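Long-range contacts in (R)-2-hydroxyglutaryl-CoA dehydratase activating ATPase (Acidaminococcus fermentans, PDB 1HUX), which hydrolyses ATP slowly and uses it to drive electron transfer from a dimer-shared [4Fe-4S] cluster, activating the dehydratase of glutamate fermentation: residues M59-A64 / I75-M80; A154-R159 / K184-A189; K210-T215 / L232-K237. All blocks are in the same frame, centred on the assembly; numbering follows the deposited sequence.

Interaction 1 (M59-A64 / I75-M80); sequences MAFTLA and IADKQM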
loop_
_atom_site.group_PDB
_atom_site.type_symbol
_atom_site.label_atom_id
_atom_site.label_comp_id
_atom_site.label_asym_id
_atom_site.label_seq_id
_atom_site.Cartn_x
_atom_site.Cartn_y
_atom_site.Cartn_z
ATOM N N MET A 59 39.626 14.805 9.259
ATOM C CA MET A 59 38.435 15.509 8.864
ATOM C C MET A 59 38.270 16.746 9.738
ATOM O O MET A 59 38.287 16.634 10.971
ATOM C CB MET A 59 37.232 14.577 9.015
ATOM C CG MET A 59 37.349 13.306 8.192
ATOM S SD MET A 59 37.626 13.614 6.436
ATOM C CE MET A 59 39.434 13.571 6.326
ATOM N N ALA A 60 38.122 17.909 9.087
ATOM C CA ALA A 60 37.920 19.202 9.747
ATOM C C ALA A 60 36.560 19.245 10.456
ATOM O O ALA A 60 36.442 19.669 11.610
ATOM C CB ALA A 60 38.011 20.302 8.722
ATOM N N PHE A 61 35.528 18.794 9.760
ATOM C CA PHE A 61 34.196 18.777 10.340
ATOM C C PHE A 61 33.451 17.567 9.773
ATOM O O PHE A 61 33.652 17.179 8.616
ATOM C CB PHE A 61 33.460 20.081 9.994
ATOM C CG PHE A 61 32.272 20.362 10.869
ATOM C CD1 PHE A 61 32.440 20.931 12.117
ATOM C CD2 PHE A 61 30.979 20.055 10.444
ATOM C CE1 PHE A 61 31.344 21.204 12.950
ATOM C CE2 PHE A 61 29.858 20.319 11.270
ATOM C CZ PHE A 61 30.047 20.898 12.526
ATOM N N THR A 62 32.607 16.960 10.595
ATOM C CA THR A 62 31.843 15.811 10.155
ATOM C C THR A 62 30.363 16.110 10.355
ATOM O O THR A 62 29.930 16.517 11.438
ATOM C CB THR A 62 32.252 14.520 10.933
ATOM O OG1 THR A 62 33.565 14.116 10.520
ATOM C CG2 THR A 62 31.272 13.379 10.661
ATOM N N LEU A 63 29.595 15.903 9.291
ATOM C CA LEU A 63 28.176 16.163 9.330
ATOM C C LEU A 63 27.392 14.954 8.854
ATOM O O LEU A 63 27.611 14.455 7.752
ATOM C CB LEU A 63 27.867 17.372 8.450
ATOM C CG LEU A 63 26.913 18.380 9.083
ATOM C CD1 LEU A 63 26.995 19.670 8.271
ATOM C CD2 LEU A 63 25.488 17.819 9.146
ATOM N N ALA A 64 26.472 14.495 9.690
ATOM C CA ALA A 64 25.652 13.344 9.361
ATOM C C ALA A 64 24.214 13.731 9.061
ATOM O O ALA A 64 23.673 14.661 9.652
ATOM C CB ALA A 64 25.686 12.343 10.504
ATOM N N ILE A 75 29.623 10.347 16.216
ATOM C CA ILE A 75 30.547 10.460 15.100
ATOM C C ILE A 75 30.477 11.863 14.522
ATOM O O ILE A 75 31.472 12.593 14.470
ATOM C CB ILE A 75 30.189 9.456 13.987
ATOM C CG1 ILE A 75 30.350 8.021 14.509
ATOM C CG2 ILE A 75 31.067 9.705 12.753
ATOM C CD1 ILE A 75 29.404 7.631 15.654
ATOM N N ALA A 76 29.276 12.232 14.093
ATOM C CA ALA A 76 29.036 13.532 13.501
ATOM C C ALA A 76 29.216 14.674 14.486
ATOM O O ALA A 76 28.821 14.576 15.649
ATOM C CB ALA A 76 27.632 13.574 12.923
ATOM N N ASP A 77 29.822 15.754 14.004
ATOM C CA ASP A 77 30.023 16.941 14.821
ATOM C C ASP A 77 28.631 17.543 14.895
ATOM O O ASP A 77 28.211 18.066 15.934
ATOM C CB ASP A 77 30.994 17.923 14.142
ATOM C CG ASP A 77 32.429 17.392 14.073
ATOM O OD1 ASP A 77 32.650 16.218 14.442
ATOM O OD2 ASP A 77 33.337 18.143 13.642
ATOM N N LYS A 78 27.903 17.405 13.788
ATOM C CA LYS A 78 26.549 17.935 13.669
ATOM C C LYS A 78 25.742 17.120 12.660
ATOM O O LYS A 78 26.306 16.542 11.726
ATOM C CB LYS A 78 26.618 19.396 13.215
ATOM C CG LYS A 78 25.273 20.103 13.136
ATOM C CD LYS A 78 25.397 21.536 12.584
ATOM C CE LYS A 78 25.901 21.565 11.132
ATOM N NZ LYS A 78 25.938 22.946 10.545
ATOM N N GLN A 79 24.426 17.072 12.866
ATOM C CA GLN A 79 23.505 16.352 11.977
ATOM C C GLN A 79 22.602 17.359 11.247
ATOM O O GLN A 79 22.393 18.473 11.716
ATOM C CB GLN A 79 22.642 15.357 12.768
ATOM C CG GLN A 79 21.527 15.988 13.582
ATOM C CD GLN A 79 22.034 16.802 14.765
ATOM O OE1 GLN A 79 22.822 17.740 14.610
ATOM N NE2 GLN A 79 21.573 16.447 15.961
ATOM N N MET A 80 22.064 16.975 10.100
ATOM C CA MET A 80 21.218 17.890 9.351
ATOM C C MET A 80 20.126 17.213 8.540
ATOM O O MET A 80 20.267 16.071 8.104
ATOM C CB MET A 80 22.064 18.745 8.409
ATOM C CG MET A 80 22.724 19.939 9.051
ATOM S SD MET A 80 23.484 20.981 7.776
ATOM C CE MET A 80 21.991 21.662 7.004
#
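Asp77 closes against Phe61 and Thr62 where strand 78-80 joins strand 61-65 in parallel, as the edge strand of the five-stranded mixed sheet in the first half of this actin-fold chain. Asp77 CB lies over one face of the Phe61 ring, 3.6 Å from the centroid and 20° off the normal, a CH-pi contact displaced toward the rim. A chi1 of -162° sets Phe61 CG anti to the backbone N, on the side of Asp77; Lys78 CB meets the ring edge near its plane. An alanine in place of Phe61 would probably leave Asp77 CB and Lys78 CB without their aromatic partner and open a gap beside Lys257. The carboxylate of Asp77 turns back to the backbone, where Thr62 N gives OD2 a weak hydrogen bond of 3.3 Å. Thr62 O is held twice: Asp77 N donates to it at 2.7 Å, tilted from the carbonyl plane, and Lys78 N at 3.2 Å, nearly along the C=O axis.

Leu63 and Lys78, a bridged pair, put their side chains on the same face of the sheet, side by side and pointing the same way, with Leu63 CD1 against Lys78 CE. Leu63 CD2 also packs on Met80 CG. Beyond this layer, Tyr253 of helix 245-257 covers Leu63 and Met80, while backbone bonds to Leu6 and Ile8 tie strand 61-65 to strand 4-10. On the other face, that of Ala64, the methyl-to-methyl contact is Ala64 CB to Ala76 CB, and next to it Ala64 N donates to Lys78 O at 2.9 Å.

Interaction 2 (A154-R159 / K184-A189); sequences AKSTKR and KIDIIA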
loop_
_atom_site.group_PDB
_atom_site.type_symbol
_atom_site.label_atom_id
_atom_site.label_comp_id
_atom_site.label_asym_id
_atom_site.label_seq_id
_atom_site.Cartn_x
_atom_site.Cartn_y
_atom_site.Cartn_z
ATOM N N ALA A 154 13.419 -1.174 -21.221
ATOM C CA ALA A 154 13.802 -0.408 -22.399
ATOM C C ALA A 154 13.487 -1.143 -23.694
ATOM O O ALA A 154 13.521 -0.550 -24.780
ATOM C CB ALA A 154 15.295 -0.074 -22.345
ATOM N N LYS A 155 13.182 -2.435 -23.575
ATOM C CA LYS A 155 12.889 -3.275 -24.735
ATOM C C LYS A 155 11.395 -3.417 -25.029
ATOM O O LYS A 155 11.006 -3.996 -26.046
ATOM C CB LYS A 155 13.488 -4.663 -24.519
ATOM C CG LYS A 155 14.977 -4.665 -24.293
ATOM C CD LYS A 155 15.479 -6.074 -23.995
ATOM C CE LYS A 155 16.998 -6.102 -23.816
ATOM N NZ LYS A 155 17.502 -7.471 -23.525
ATOM N N SER A 156 10.566 -2.891 -24.131
ATOM C CA SER A 156 9.115 -2.977 -24.271
ATOM C C SER A 156 8.629 -2.344 -25.566
ATOM O O SER A 156 9.158 -1.326 -26.013
ATOM C CB SER A 156 8.434 -2.318 -23.073
ATOM O OG SER A 156 7.031 -2.476 -23.146
ATOM N N THR A 157 7.624 -2.972 -26.172
ATOM C CA THR A 157 7.043 -2.499 -27.422
ATOM C C THR A 157 5.556 -2.219 -27.233
ATOM O O THR A 157 4.946 -1.508 -28.026
ATOM C CB THR A 157 7.207 -3.549 -28.539
ATOM O OG1 THR A 157 8.597 -3.821 -28.729
ATOM C CG2 THR A 157 6.619 -3.044 -29.851
ATOM N N LYS A 158 4.984 -2.769 -26.171
ATOM C CA LYS A 158 3.569 -2.582 -25.887
ATOM C C LYS A 158 3.333 -1.886 -24.546
ATOM O O LYS A 158 4.002 -2.173 -23.557
ATOM C CB LYS A 158 2.856 -3.941 -25.891
ATOM C CG LYS A 158 3.029 -4.721 -27.181
ATOM C CD LYS A 158 2.623 -6.168 -27.005
ATOM C CE LYS A 158 2.989 -6.982 -28.237
ATOM N NZ LYS A 158 2.840 -8.449 -27.991
ATOM N N ARG A 159 2.376 -0.967 -24.513
ATOM C CA ARG A 159 2.079 -0.267 -23.275
ATOM C C ARG A 159 1.168 -1.117 -22.431
ATOM O O ARG A 159 0.103 -1.526 -22.873
ATOM C CB ARG A 159 1.412 1.079 -23.548
ATOM C CG ARG A 159 2.264 1.980 -24.408
ATOM C CD ARG A 159 1.694 3.384 -24.561
ATOM N NE ARG A 159 2.068 4.293 -23.473
ATOM C CZ ARG A 159 1.538 4.278 -22.252
ATOM N NH1 ARG A 159 0.590 3.387 -21.935
ATOM N NH2 ARG A 159 1.950 5.170 -21.355
ATOM N N LYS A 184 7.295 -9.831 -19.740
ATOM C CA LYS A 184 7.849 -9.123 -18.573
ATOM C C LYS A 184 8.354 -7.745 -18.981
ATOM O O LYS A 184 8.134 -6.757 -18.284
ATOM C CB LYS A 184 9.014 -9.906 -17.972
ATOM C CG LYS A 184 8.646 -11.185 -17.257
ATOM C CD LYS A 184 9.901 -11.828 -16.701
ATOM C CE LYS A 184 9.594 -13.063 -15.888
ATOM N NZ LYS A 184 10.869 -13.703 -15.460
ATOM N N ILE A 185 9.054 -7.694 -20.108
ATOM C CA ILE A 185 9.585 -6.440 -20.633
ATOM C C ILE A 185 8.484 -5.364 -20.600
ATOM O O ILE A 185 8.708 -4.217 -20.193
ATOM C CB ILE A 185 10.053 -6.632 -22.093
ATOM C CG1 ILE A 185 10.927 -7.882 -22.197
ATOM C CG2 ILE A 185 10.815 -5.424 -22.561
ATOM C CD1 ILE A 185 12.096 -7.893 -21.248
ATOM N N ASP A 186 7.283 -5.750 -21.018
ATOM C CA ASP A 186 6.159 -4.828 -21.066
ATOM C C ASP A 186 5.578 -4.536 -19.696
ATOM O O ASP A 186 5.173 -3.409 -19.422
ATOM C CB ASP A 186 5.080 -5.370 -22.002
ATOM C CG ASP A 186 5.589 -5.564 -23.436
ATOM O OD1 ASP A 186 6.271 -4.655 -23.956
ATOM O OD2 ASP A 186 5.302 -6.621 -24.051
ATOM N N ILE A 187 5.525 -5.545 -18.839
ATOM C CA ILE A 187 5.008 -5.353 -17.489
ATOM C C ILE A 187 5.919 -4.398 -16.729
ATOM O O ILE A 187 5.466 -3.603 -15.905
ATOM C CB ILE A 187 4.957 -6.679 -16.695
ATOM C CG1 ILE A 187 3.926 -7.625 -17.323
ATOM C CG2 ILE A 187 4.619 -6.398 -15.232
ATOM C CD1 ILE A 187 3.467 -8.802 -16.409
ATOM N N ILE A 188 7.219 -4.490 -17.004
ATOM C CA ILE A 188 8.207 -3.649 -16.341
ATOM C C ILE A 188 8.007 -2.189 -16.700
ATOM O O ILE A 188 7.823 -1.355 -15.816
ATOM C CB ILE A 188 9.648 -4.099 -16.694
ATOM C CG1 ILE A 188 10.062 -5.235 -15.749
ATOM C CG2 ILE A 188 10.620 -2.919 -16.602
ATOM C CD1 ILE A 188 11.431 -5.823 -16.042
ATOM N N ALA A 189 8.040 -1.886 -17.997
ATOM C CA ALA A 189 7.844 -0.514 -18.464
ATOM C C ALA A 189 6.561 0.020 -17.835
ATOM O O ALA A 189 6.430 1.208 -17.583
ATOM C CB ALA A 189 7.742 -0.481 -19.984
#
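Lys155 opens the contact by laying its backbone and CB against the branch methyl CG2 of Ile185, on the first turn of helix 184-204. The segment 154-159 has no regular secondary structure; it belongs to the loop that follows helix 149-153, and here it runs past the N-terminal end of the long helix. Ile185 CG2 is anti to its backbone N, which directs this methyl at the loop, and it reaches the peptide between Lys155 and Ser156. Leu152 of helix 149-153 also touches the Ile185 side chain.

Ser156 comes next and approaches the helix most closely, its CA 4.7 Å from that of Asp186. With OG anti to the backbone N (chi1 -176°), the hydroxyl meets Asp186 OD1 as donor; the modelled separation is very short and its exact value is doubtful at 3.0 Å resolution. Ser156 CB lies 3.7 Å from Ala189 CB, one turn along from Ile185.

At Thr157 the backbone takes over: its N donates to Asp186 OD1 at 3.1 Å, coming head-on to the oxygen. Lys158 N reaches the same oxygen at 3.2 Å in a straighter bond (N-H...O angle 166°), but from above the carboxylate plane, 56° out of it. The Lys158 side chain crosses the carboxylate with CD 4.0 Å from Asp186 OD2, and its NZ stays 5.0 Å from that oxygen.

Two consecutive backbone N-H groups on Asp186 OD1, with the serine hydroxyl as a less certain third donor and the Lys158 ammonium as a more distant influence, would probably favour the ionised carboxylate.

Interaction 3 (K210-T215 / L232-K237); sequences KDVVMT and LGVEIK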
loop_
_atom_site.group_PDB
_atom_site.type_symbol
_atom_site.label_atom_id
_atom_site.label_comp_id
_atom_site.label_asym_id
_atom_site.label_seq_id
_atom_site.Cartn_x
_atom_site.Cartn_y
_atom_site.Cartn_z
ATOM N N LYS A 210 12.219 24.701 -13.544
ATOM C CA LYS A 210 13.303 24.518 -14.448
ATOM C C LYS A 210 14.486 23.830 -13.831
ATOM O O LYS A 210 14.838 24.061 -12.695
ATOM C CB LYS A 210 13.705 25.875 -14.969
ATOM C CG LYS A 210 13.633 25.860 -16.456
ATOM C CD LYS A 210 13.660 27.227 -17.123
ATOM C CE LYS A 210 13.568 26.897 -18.607
ATOM N NZ LYS A 210 13.570 28.120 -19.476
ATOM N N ASP A 211 15.099 22.971 -14.638
ATOM C CA ASP A 211 16.258 22.176 -14.242
ATOM C C ASP A 211 15.934 21.238 -13.100
ATOM O O ASP A 211 16.281 21.438 -11.939
ATOM C CB ASP A 211 17.440 23.087 -13.945
ATOM C CG ASP A 211 18.416 23.133 -15.087
ATOM O OD1 ASP A 211 18.988 22.061 -15.373
ATOM O OD2 ASP A 211 18.575 24.188 -15.734
ATOM N N VAL A 212 15.182 20.195 -13.467
ATOM C CA VAL A 212 14.755 19.152 -12.578
ATOM C C VAL A 212 15.847 18.096 -12.534
ATOM O O VAL A 212 16.386 17.722 -13.571
ATOM C CB VAL A 212 13.443 18.494 -13.093
ATOM C CG1 VAL A 212 12.923 17.482 -12.033
ATOM C CG2 VAL A 212 12.404 19.530 -13.353
ATOM N N VAL A 213 16.186 17.629 -11.344
ATOM C CA VAL A 213 17.205 16.579 -11.227
ATOM C C VAL A 213 16.693 15.442 -10.361
ATOM O O VAL A 213 15.978 15.663 -9.370
ATOM C CB VAL A 213 18.507 17.098 -10.598
ATOM C CG1 VAL A 213 19.095 18.171 -11.483
ATOM C CG2 VAL A 213 18.216 17.641 -9.220
ATOM N N MET A 214 17.030 14.220 -10.758
ATOM C CA MET A 214 16.606 13.058 -10.004
ATOM C C MET A 214 17.781 12.571 -9.151
ATOM O O MET A 214 18.924 12.443 -9.613
ATOM C CB MET A 214 16.114 11.974 -10.959
ATOM C CG MET A 214 15.634 10.743 -10.252
ATOM S SD MET A 214 14.989 9.559 -11.403
ATOM C CE MET A 214 13.644 8.837 -10.363
ATOM N N THR A 215 17.466 12.324 -7.889
ATOM C CA THR A 215 18.420 11.896 -6.883
ATOM C C THR A 215 17.965 10.644 -6.151
ATOM O O THR A 215 16.772 10.339 -6.099
ATOM C CB THR A 215 18.620 13.030 -5.887
ATOM O OG1 THR A 215 19.555 13.949 -6.443
ATOM C CG2 THR A 215 19.103 12.527 -4.567
ATOM N N LEU A 232 6.156 14.555 -16.789
ATOM C CA LEU A 232 6.337 15.989 -16.590
ATOM C C LEU A 232 6.699 16.733 -17.874
ATOM O O LEU A 232 6.648 17.966 -17.928
ATOM C CB LEU A 232 7.423 16.232 -15.543
ATOM C CG LEU A 232 7.303 15.488 -14.216
ATOM C CD1 LEU A 232 8.449 15.959 -13.320
ATOM C CD2 LEU A 232 5.957 15.736 -13.547
ATOM N N GLY A 233 7.082 15.990 -18.903
ATOM C CA GLY A 233 7.435 16.617 -20.163
ATOM C C GLY A 233 8.565 17.630 -20.103
ATOM O O GLY A 233 8.552 18.632 -20.821
ATOM N N VAL A 234 9.544 17.374 -19.243
ATOM C CA VAL A 234 10.701 18.253 -19.106
ATOM C C VAL A 234 11.907 17.374 -18.855
ATOM O O VAL A 234 11.755 16.261 -18.364
ATOM C CB VAL A 234 10.548 19.230 -17.919
ATOM C CG1 VAL A 234 9.805 20.483 -18.367
ATOM C CG2 VAL A 234 9.802 18.555 -16.784
ATOM N N GLU A 235 13.097 17.860 -19.204
ATOM C CA GLU A 235 14.323 17.095 -18.990
ATOM C C GLU A 235 14.541 16.799 -17.514
ATOM O O GLU A 235 14.354 17.671 -16.657
ATOM C CB GLU A 235 15.542 17.858 -19.493
ATOM C CG GLU A 235 15.847 17.678 -20.948
ATOM C CD GLU A 235 17.071 18.469 -21.360
ATOM O OE1 GLU A 235 17.002 19.718 -21.351
ATOM O OE2 GLU A 235 18.106 17.844 -21.680
ATOM N N ILE A 236 14.911 15.556 -17.223
ATOM C CA ILE A 236 15.216 15.144 -15.860
ATOM C C ILE A 236 16.694 14.762 -15.903
ATOM O O ILE A 236 17.094 13.852 -16.638
ATOM C CB ILE A 236 14.395 13.923 -15.401
ATOM C CG1 ILE A 236 12.888 14.217 -15.488
ATOM C CG2 ILE A 236 14.767 13.574 -13.964
ATOM C CD1 ILE A 236 12.370 15.269 -14.505
ATOM N N LYS A 237 17.508 15.484 -15.138
ATOM C CA LYS A 237 18.942 15.236 -15.097
ATOM C C LYS A 237 19.309 14.290 -13.970
ATOM O O LYS A 237 18.555 14.114 -13.003
ATOM C CB LYS A 237 19.699 16.553 -14.920
ATOM C CG LYS A 237 19.296 17.616 -15.915
ATOM C CD LYS A 237 20.274 18.772 -15.927
ATOM C CE LYS A 237 19.961 19.706 -17.075
ATOM N NZ LYS A 237 21.064 20.666 -17.338
#
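Lys237 O receives Met214 N at 2.7 Å, in a bond that is almost straight at hydrogen (173°). The reciprocal bond runs from Lys237 N to Val212 O, 3.0 Å long and equally straight at 176°. Both bonds flank Val213, which pairs with Lys237 as a parallel bridge, and Val213 CA adds a CA-H...O contact to Lys237 O.

On the face that carries Val213, Lys237 CB packs against Val213 CG1. From there the lysine chain runs extended beyond CG toward Asp211, and NZ forms a salt bridge with Asp211 OD1 at 3.2 Å. The Asp211 and Lys237 side chains cross at this point, with CE and NZ of the lysine both near OD1.

The pairing closes the beta-alpha-beta unit of strand 212-215, helix 222-232 and strand 236-237, and places the last of these at the edge of the second five-stranded sheet of the actin fold. Strand 99-104 lies on the other side of strand 212-215, bonded to it through Val213 and Thr215.

On the face bearing Val212 and Ile236 the side-chain contacts between the two segments are apolar. Val212 CG1, anti to its backbone N (chi1 -174°), touches Ile236 CD1 at 3.4 Å, the two side chains crossing at a slant. Ile236 CG2 turns to Met214 CB, 3.7 Å away. Helix 222-232 packs onto this layer through Arg225, which touches both Met214 and Ile236, while Glu229 OE2 accepts a hydrogen bond from Ile236 N.

Overall arrangement
Interactions 1 and 3 occupy equivalent places in the two sheets of the actin fold: each joins the fourth and fifth strands in parallel, in the order 3-2-1-4-5. Their centres lie about 30 Å apart and the bound ADP sits nearer interaction 3, about 9 Å from the Met214 side chain against about 12 Å from that of Ala64. The side chain of Met214 is also about 8 Å from that of Gln220, an ATP-binding residue, and the side chain of Ala64 about 8 Å from that of Ser15, another. Interaction 2 lies away from the nucleotide and cluster sites, its centre about 44 Å from that of interaction 1 and about 23 Å from that of interaction 3.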